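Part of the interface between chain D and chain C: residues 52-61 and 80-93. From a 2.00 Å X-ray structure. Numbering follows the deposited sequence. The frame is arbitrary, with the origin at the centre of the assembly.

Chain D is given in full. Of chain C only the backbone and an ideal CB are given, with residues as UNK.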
ATOM      1  N   PRO D  52      -8.621  10.512  12.260  1.00 27.82           N
ATOM      2  CA  PRO D  52      -9.459  10.729  11.073  1.00 24.25           C
ATOM      3  C   PRO D  52      -8.784  10.300   9.773  1.00 24.69           C
ATOM      4  O   PRO D  52      -9.461   9.836   8.853  1.00 28.51           O
ATOM      5  CB  PRO D  52      -9.691  12.245  11.075  1.00 24.61           C
ATOM      6  CG  PRO D  52      -9.415  12.679  12.471  1.00 29.07           C
ATOM      7  CD  PRO D  52      -8.341  11.771  12.969  1.00 25.53           C
ATOM      8  N   ARG D  53      -7.465  10.454   9.701  1.00 24.03           N
ATOM      9  CA  ARG D  53      -6.722  10.090   8.498  1.00 26.64           C
ATOM     10  C   ARG D  53      -6.385   8.598   8.466  1.00 24.62           C
ATOM     11  O   ARG D  53      -5.789   8.118   7.504  1.00 25.72           O
ATOM     12  CB  ARG D  53      -5.437  10.921   8.387  1.00 28.85           C
ATOM     13  CG  ARG D  53      -5.672  12.425   8.313  1.00 26.41           C
ATOM     14  CD  ARG D  53      -4.416  13.177   7.884  1.00 23.02           C
ATOM     15  NE  ARG D  53      -4.017  12.833   6.521  1.00 24.07           N
ATOM     16  CZ  ARG D  53      -2.885  12.213   6.201  1.00 25.52           C
ATOM     17  NH1 ARG D  53      -2.018  11.878   7.148  1.00 23.78           N
ATOM     18  NH2 ARG D  53      -2.612  11.935   4.932  1.00 22.16           N
ATOM     19  N   LYS D  54      -6.768   7.878   9.519  1.00 23.71           N
ATOM     20  CA  LYS D  54      -6.565   6.429   9.611  1.00 21.97           C
ATOM     21  C   LYS D  54      -5.115   6.028   9.318  1.00 20.45           C
ATOM     22  O   LYS D  54      -4.183   6.570   9.911  1.00 20.15           O
ATOM     23  CB  LYS D  54      -7.517   5.696   8.659  1.00 23.20           C
ATOM     24  CG  LYS D  54      -8.997   5.912   8.964  1.00 36.73           C
ATOM     25  CD  LYS D  54      -9.878   5.041   8.075  1.00 44.17           C
ATOM     26  CE  LYS D  54      -9.637   5.337   6.598  1.00 45.54           C
ATOM     27  NZ  LYS D  54     -10.399   4.427   5.693  1.00 46.63           N
ATOM     28  N   SER D  55      -4.930   5.087   8.394  1.00 17.04           N
ATOM     29  CA  SER D  55      -3.593   4.621   8.026  1.00 19.60           C
ATOM     30  C   SER D  55      -2.791   5.707   7.309  1.00 19.46           C
ATOM     31  O   SER D  55      -1.579   5.586   7.139  1.00 17.00           O
ATOM     32  CB  SER D  55      -3.681   3.378   7.139  1.00 18.38           C
ATOM     33  OG  SER D  55      -4.199   3.711   5.866  1.00 17.78           O
ATOM     34  N   GLY D  56      -3.480   6.764   6.888  1.00 20.91           N
ATOM     35  CA  GLY D  56      -2.839   7.897   6.251  1.00 21.62           C
ATOM     36  C   GLY D  56      -1.743   8.512   7.098  1.00 19.75           C
ATOM     37  O   GLY D  56      -0.779   9.051   6.563  1.00 18.90           O
ATOM     38  N   VAL D  57      -1.884   8.434   8.419  1.00 21.50           N
ATOM     39  CA  VAL D  57      -0.850   8.932   9.321  1.00 24.30           C
ATOM     40  C   VAL D  57       0.469   8.208   9.061  1.00 24.04           C
ATOM     41  O   VAL D  57       1.541   8.812   9.080  1.00 21.17           O
ATOM     42  CB  VAL D  57      -1.245   8.753  10.799  1.00 17.79           C
ATOM     43  CG1 VAL D  57      -0.149   9.285  11.712  1.00 19.36           C
ATOM     44  CG2 VAL D  57      -2.571   9.454  11.087  1.00 20.15           C
ATOM     45  N   ILE D  58       0.374   6.910   8.801  1.00 22.35           N
ATOM     46  CA  ILE D  58       1.549   6.084   8.550  1.00 20.35           C
ATOM     47  C   ILE D  58       2.046   6.196   7.114  1.00 16.43           C
ATOM     48  O   ILE D  58       3.222   6.488   6.876  1.00 18.92           O
ATOM     49  CB  ILE D  58       1.258   4.599   8.847  1.00 20.78           C
ATOM     50  CG1 ILE D  58       0.849   4.414  10.309  1.00 22.89           C
ATOM     51  CG2 ILE D  58       2.466   3.739   8.506  1.00 22.07           C
ATOM     52  CD1 ILE D  58       0.445   2.993  10.649  1.00 23.99           C
ATOM     53  N   PHE D  59       1.146   5.963   6.162  1.00 16.88           N
ATOM     54  CA  PHE D  59       1.535   5.810   4.763  1.00 15.65           C
ATOM     55  C   PHE D  59       1.517   7.114   3.966  1.00 17.27           C
ATOM     56  O   PHE D  59       2.108   7.192   2.891  1.00 22.26           O
ATOM     57  CB  PHE D  59       0.630   4.779   4.079  1.00 14.38           C
ATOM     58  CG  PHE D  59       0.697   3.409   4.697  1.00 14.79           C
ATOM     59  CD1 PHE D  59       1.810   2.606   4.514  1.00 17.34           C
ATOM     60  CD2 PHE D  59      -0.356   2.922   5.452  1.00 16.29           C
ATOM     61  CE1 PHE D  59       1.874   1.342   5.078  1.00 20.38           C
ATOM     62  CE2 PHE D  59      -0.299   1.661   6.016  1.00 19.54           C
ATOM     63  CZ  PHE D  59       0.820   0.869   5.828  1.00 21.69           C
ATOM     64  N   HIS D  60       0.826   8.128   4.475  1.00 18.22           N
ATOM     65  CA  HIS D  60       0.839   9.441   3.833  1.00 24.93           C
ATOM     66  C   HIS D  60       1.009  10.563   4.853  1.00 24.74           C
ATOM     67  O   HIS D  60       0.151  11.440   4.975  1.00 20.38           O
ATOM     68  CB  HIS D  60      -0.434   9.633   3.016  1.00 20.35           C
ATOM     69  CG  HIS D  60      -0.563   8.659   1.885  1.00 20.42           C
ATOM     70  ND1 HIS D  60      -0.052   8.908   0.629  1.00 21.36           N
ATOM     71  CD2 HIS D  60      -1.109   7.422   1.831  1.00 19.96           C
ATOM     72  CE1 HIS D  60      -0.294   7.873  -0.155  1.00 21.57           C
ATOM     73  NE2 HIS D  60      -0.934   6.957   0.550  1.00 21.78           N
ATOM     74  N   PRO D  61       2.136  10.542   5.580  1.00 21.18           N
ATOM     75  CA  PRO D  61       2.359  11.448   6.707  1.00 19.09           C
ATOM     76  C   PRO D  61       2.622  12.885   6.278  1.00 25.09           C
ATOM     77  O   PRO D  61       3.093  13.130   5.166  1.00 21.18           O
ATOM     78  CB  PRO D  61       3.594  10.853   7.382  1.00 18.77           C
ATOM     79  CG  PRO D  61       4.355  10.249   6.248  1.00 19.05           C
ATOM     80  CD  PRO D  61       3.325   9.714   5.298  1.00 18.70           C
TER
ATOM     81  N   UNK C  80       1.277  -1.116  -1.677  1.00 21.07           N
ATOM     82  CA  UNK C  80       1.299   0.149  -0.939  1.00 18.10           C
ATOM     83  C   UNK C  80      -0.110   0.661  -0.663  1.00 17.02           C
ATOM     84  O   UNK C  80      -1.052   0.258  -1.340  1.00 17.74           O
ATOM     85  CB  UNK C  80       2.092   1.202  -1.716  1.00 18.10           C
ATOM     86  N   UNK C  81      -0.243   1.544   0.319  1.00 17.30           N
ATOM     87  CA  UNK C  81      -1.542   2.085   0.696  1.00 16.96           C
ATOM     88  C   UNK C  81      -1.805   3.426   0.020  1.00 17.14           C
ATOM     89  O   UNK C  81      -0.916   4.269  -0.070  1.00 19.32           O
ATOM     90  CB  UNK C  81      -1.630   2.238   2.216  1.00 16.96           C
ATOM     91  N   UNK C  82      -3.032   3.625  -0.445  1.00 18.73           N
ATOM     92  CA  UNK C  82      -3.413   4.895  -1.050  1.00 20.60           C
ATOM     93  C   UNK C  82      -3.805   5.908   0.021  1.00 21.44           C
ATOM     94  O   UNK C  82      -3.969   5.551   1.192  1.00 20.97           O
ATOM     95  CB  UNK C  82      -4.565   4.693  -2.036  1.00 20.60           C
ATOM     96  N   UNK C  83      -3.945   7.168  -0.382  1.00 22.10           N
ATOM     97  CA  UNK C  83      -4.389   8.220   0.529  1.00 21.95           C
ATOM     98  C   UNK C  83      -5.782   7.887   1.053  1.00 21.70           C
ATOM     99  O   UNK C  83      -6.553   7.217   0.367  1.00 21.47           O
ATOM    100  CB  UNK C  83      -4.386   9.582  -0.167  1.00 21.95           C
ATOM    101  N   UNK C  84      -6.103   8.338   2.278  1.00 23.63           N
ATOM    102  CA  UNK C  84      -7.411   8.081   2.895  1.00 26.99           C
ATOM    103  C   UNK C  84      -8.579   8.498   2.010  1.00 27.05           C
ATOM    104  O   UNK C  84      -9.629   7.851   2.018  1.00 25.17           O
ATOM    105  CB  UNK C  84      -7.506   8.814   4.235  1.00 26.99           C
ATOM    106  N   UNK C  85      -8.388   9.574   1.253  1.00 29.50           N
ATOM    107  CA  UNK C  85      -9.422  10.099   0.370  1.00 33.20           C
ATOM    108  C   UNK C  85      -9.822   9.091  -0.706  1.00 31.53           C
ATOM    109  O   UNK C  85     -10.928   9.150  -1.243  1.00 31.28           O
ATOM    110  CB  UNK C  85      -8.941  11.395  -0.285  1.00 33.20           C
ATOM    111  N   UNK C  86      -8.919   8.164  -1.012  1.00 30.71           N
ATOM    112  CA  UNK C  86      -9.153   7.182  -2.064  1.00 27.90           C
ATOM    113  C   UNK C  86      -9.484   5.798  -1.510  1.00 26.31           C
ATOM    114  O   UNK C  86      -9.544   4.820  -2.256  1.00 24.60           O
ATOM    115  CB  UNK C  86      -7.925   7.093  -2.972  1.00 27.90           C
ATOM    116  N   UNK C  87      -9.699   5.715  -0.201  1.00 31.10           N
ATOM    117  CA  UNK C  87     -10.085   4.452   0.421  1.00 28.29           C
ATOM    118  C   UNK C  87     -11.537   4.099   0.104  1.00 33.09           C
ATOM    119  O   UNK C  87     -12.318   4.951  -0.318  1.00 33.02           O
ATOM    120  CB  UNK C  87      -9.880   4.523   1.936  1.00 28.29           C
ATOM    121  N   UNK C  88     -11.885   2.832   0.303  1.00 30.78           N
ATOM    122  CA  UNK C  88     -13.262   2.374   0.163  1.00 35.56           C
ATOM    123  C   UNK C  88     -13.598   1.469   1.341  1.00 35.05           C
ATOM    124  O   UNK C  88     -13.455   0.250   1.258  1.00 38.09           O
ATOM    125  CB  UNK C  88     -13.470   1.644  -1.165  1.00 35.56           C
ATOM    126  N   UNK C  89     -14.030   2.074   2.440  1.00 36.27           N
ATOM    127  CA  UNK C  89     -14.229   1.342   3.677  1.00 35.43           C
ATOM    128  C   UNK C  89     -12.905   0.803   4.186  1.00 32.78           C
ATOM    129  O   UNK C  89     -11.980   1.566   4.455  1.00 33.42           O
ATOM    130  CB  UNK C  89     -15.231   0.203   3.477  1.00 35.43           C
ATOM    131  N   UNK C  90     -12.805  -0.517   4.299  1.00 32.39           N
ATOM    132  CA  UNK C  90     -11.590  -1.149   4.796  1.00 35.28           C
ATOM    133  C   UNK C  90     -10.600  -1.446   3.668  1.00 34.50           C
ATOM    134  O   UNK C  90      -9.500  -1.935   3.918  1.00 37.22           O
ATOM    135  CB  UNK C  90     -11.939  -2.441   5.538  1.00 35.28           C
ATOM    136  N   UNK C  91     -10.999  -1.161   2.432  1.00 34.31           N
ATOM    137  CA  UNK C  91     -10.115  -1.327   1.280  1.00 33.97           C
ATOM    138  C   UNK C  91      -9.257  -0.079   1.124  1.00 31.40           C
ATOM    139  O   UNK C  91      -9.782   1.020   0.934  1.00 24.06           O
ATOM    140  CB  UNK C  91     -10.917  -1.596   0.005  1.00 33.97           C
ATOM    141  N   UNK C  92      -7.938  -0.247   1.207  1.00 25.15           N
ATOM    142  CA  UNK C  92      -7.034   0.897   1.278  1.00 22.33           C
ATOM    143  C   UNK C  92      -5.819   0.792   0.360  1.00 26.36           C
ATOM    144  O   UNK C  92      -5.162   1.796   0.082  1.00 27.60           O
ATOM    145  CB  UNK C  92      -6.556   1.075   2.721  1.00 22.33           C
ATOM    146  N   UNK C  93      -5.522  -0.418  -0.106  1.00 24.58           N
ATOM    147  CA  UNK C  93      -4.312  -0.661  -0.884  1.00 26.31           C
ATOM    148  C   UNK C  93      -4.489  -0.344  -2.361  1.00 25.06           C
ATOM    149  O   UNK C  93      -5.584  -0.483  -2.908  1.00 27.01           O
ATOM    150  CB  UNK C  93      -3.874  -2.118  -0.723  1.00 26.31           C
TER

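Position 80 has nothing of chain D within 5.5 Å of its CB, so the contact sets no rule; it is Pro C80. At 81 the CA-to-CB bond points toward chain D, and the ideal CB lies 3.5 Å from Phe D59 CD2. An exposed ring face invites a flat partner: an aromatic, or a broad aliphatic. The residue is Tyr C81, whose ring makes an offset stack on Phe D59, centroids 4.0 Å apart and planes at 3°. Tyr C81 O also accepts a hydrogen bond from His D60 NE2 at 2.8 Å.

Position 82 turns its CB away and asks little of the contact. It is Ala C82; its O takes a hydrogen bond from water 1 (3.0 Å), which also donates to Ser D55 OG (2.8 Å).

At 83 the CB points sideways, 4.4 Å from His D60 NE2. A branched or longer aliphatic could cover that ring. Val C83 does so: CG1 sits 3.5 Å from the centroid of the His D60 ring, over its face.

Position 84 faces chain D with phi near -53°, at the start of a 3-10 segment. Gly D56 leaves a shallow gap, and a compact apolar residue would fit; proline also suits the phi. Pro C84 places CG 3.7 Å from Gly D56 CA, and a CB on that glycine would clash with it.

At 85 the CB points sideways and chain D is too far off for close contact, but a long acidic or polar chain could approach the Arg D53 guanidinium and meet it through water. Glu C85 does: OE1 through water 2 to Arg D53 NH2, OE2 through water 3 to Arg D53 NE. Position 86, out of reach, is Glu C86.

At 87 the ideal CB is 3.8 Å from Lys D54 NZ. An acceptor is wanted, so acidic, amide or imidazole groups would all qualify. His C87 ND1 accepts from Lys D54 NZ at 3.1 Å, while its NE2 donates to Ala C82 O at 2.8 Å.

Positions 88 to 91 form a type II' turn with CBs away from chain D, so 88, 90 and 91 are free of its demands; at 89, phi of 64° favours glycine. They are Leu C88, Gly C89, Ser C90 and Lys C91.

At 92 the CB points toward chain D, 4.7 Å from Ser D55 OG, with the amine of Lys D54 beyond. An acid or amide would answer both. Glu C92 OE1 accepts from Ser D55 OG at 2.8 Å, and OE2 makes a long salt bridge to Lys D54 NZ at 3.7 Å. Position 93, out of reach, is Lys C93.

Chain C (80-93) PYAVPEEHLGSKEK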
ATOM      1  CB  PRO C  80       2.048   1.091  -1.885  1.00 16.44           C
ATOM      2  CG  PRO C  80       1.742   0.561  -3.235  1.00 19.76           C
ATOM      3  CD  PRO C  80       1.673  -0.938  -3.084  1.00 19.07           C
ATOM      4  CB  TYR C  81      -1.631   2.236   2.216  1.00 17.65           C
ATOM      5  CG  TYR C  81      -1.852   0.933   2.946  1.00 23.83           C
ATOM      6  CD1 TYR C  81      -0.863  -0.041   2.987  1.00 25.86           C
ATOM      7  CD2 TYR C  81      -3.051   0.676   3.598  1.00 19.23           C
ATOM      8  CE1 TYR C  81      -1.062  -1.233   3.657  1.00 27.34           C
ATOM      9  CE2 TYR C  81      -3.260  -0.512   4.268  1.00 21.95           C
ATOM     10  CZ  TYR C  81      -2.263  -1.463   4.295  1.00 24.55           C
ATOM     11  OH  TYR C  81      -2.468  -2.647   4.963  1.00 21.77           O
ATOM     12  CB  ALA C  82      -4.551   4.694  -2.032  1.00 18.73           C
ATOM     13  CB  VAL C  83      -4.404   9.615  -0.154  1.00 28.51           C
ATOM     14  CG1 VAL C  83      -2.995  10.036  -0.550  1.00 28.70           C
ATOM     15  CG2 VAL C  83      -5.336   9.623  -1.357  1.00 27.25           C
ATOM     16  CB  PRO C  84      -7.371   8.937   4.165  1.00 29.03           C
ATOM     17  CG  PRO C  84      -5.931   9.049   4.492  1.00 24.81           C
ATOM     18  CD  PRO C  84      -5.203   9.076   3.182  1.00 23.45           C
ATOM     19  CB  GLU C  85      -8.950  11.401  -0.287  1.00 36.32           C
ATOM     20  CG  GLU C  85      -8.864  12.596   0.658  1.00 39.56           C
ATOM     21  CD  GLU C  85      -7.667  12.541   1.591  1.00 39.85           C
ATOM     22  OE1 GLU C  85      -6.731  11.759   1.328  1.00 32.03           O
ATOM     23  OE2 GLU C  85      -7.661  13.286   2.593  1.00 47.82           O
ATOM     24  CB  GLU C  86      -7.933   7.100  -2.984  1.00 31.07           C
ATOM     25  CG  GLU C  86      -7.767   8.311  -3.888  1.00 37.57           C
ATOM     26  CD  GLU C  86      -8.888   8.436  -4.903  1.00 40.90           C
ATOM     27  OE1 GLU C  86      -9.386   7.389  -5.369  1.00 39.04           O
ATOM     28  OE2 GLU C  86      -9.269   9.579  -5.237  1.00 40.55           O
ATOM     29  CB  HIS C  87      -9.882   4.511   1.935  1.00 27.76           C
ATOM     30  CG  HIS C  87      -8.445   4.538   2.352  1.00 30.20           C
ATOM     31  ND1 HIS C  87      -8.052   4.622   3.669  1.00 32.19           N
ATOM     32  CD2 HIS C  87      -7.306   4.491   1.621  1.00 28.91           C
ATOM     33  CE1 HIS C  87      -6.733   4.627   3.733  1.00 32.06           C
ATOM     34  NE2 HIS C  87      -6.255   4.549   2.505  1.00 32.98           N
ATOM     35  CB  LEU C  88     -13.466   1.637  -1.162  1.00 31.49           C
ATOM     36  CG  LEU C  88     -14.896   1.197  -1.487  1.00 41.22           C
ATOM     37  CD1 LEU C  88     -15.816   2.404  -1.606  1.00 42.14           C
ATOM     38  CD2 LEU C  88     -14.931   0.363  -2.758  1.00 43.72           C
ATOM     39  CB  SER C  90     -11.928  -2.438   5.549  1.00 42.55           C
ATOM     40  OG  SER C  90     -12.560  -3.377   4.697  1.00 53.13           O
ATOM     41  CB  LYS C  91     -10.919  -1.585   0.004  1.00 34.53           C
ATOM     42  CG  LYS C  91     -11.909  -2.734   0.108  1.00 42.35           C
ATOM     43  CD  LYS C  91     -11.204  -4.069   0.276  1.00 50.52           C
ATOM     44  CE  LYS C  91     -10.390  -4.420  -0.959  1.00 55.40           C
ATOM     45  NZ  LYS C  91      -9.729  -5.748  -0.828  1.00 58.51           N
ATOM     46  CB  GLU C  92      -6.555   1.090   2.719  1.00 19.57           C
ATOM     47  CG  GLU C  92      -7.675   1.226   3.736  1.00 21.36           C
ATOM     48  CD  GLU C  92      -7.162   1.528   5.126  1.00 24.19           C
ATOM     49  OE1 GLU C  92      -5.929   1.648   5.293  1.00 23.53           O
ATOM     50  OE2 GLU C  92      -7.992   1.657   6.047  1.00 26.75           O
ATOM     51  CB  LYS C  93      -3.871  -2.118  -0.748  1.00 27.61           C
ATOM     52  CG  LYS C  93      -3.746  -2.627   0.670  1.00 28.89           C
ATOM     53  CD  LYS C  93      -3.482  -4.126   0.659  1.00 33.59           C
ATOM     54  CE  LYS C  93      -3.575  -4.716   2.053  1.00 33.48           C
ATOM     55  NZ  LYS C  93      -3.393  -6.193   2.033  1.00 31.59           N
TER
HETATM   56  O   HOH W   1      -3.082   5.532   4.022  1.00 24.37           O
HETATM   57  O   HOH W   2      -4.292  12.376   2.797  1.00 30.46           O
HETATM   58  O   HOH W   3      -6.245  13.468   4.902  1.00 34.45           O
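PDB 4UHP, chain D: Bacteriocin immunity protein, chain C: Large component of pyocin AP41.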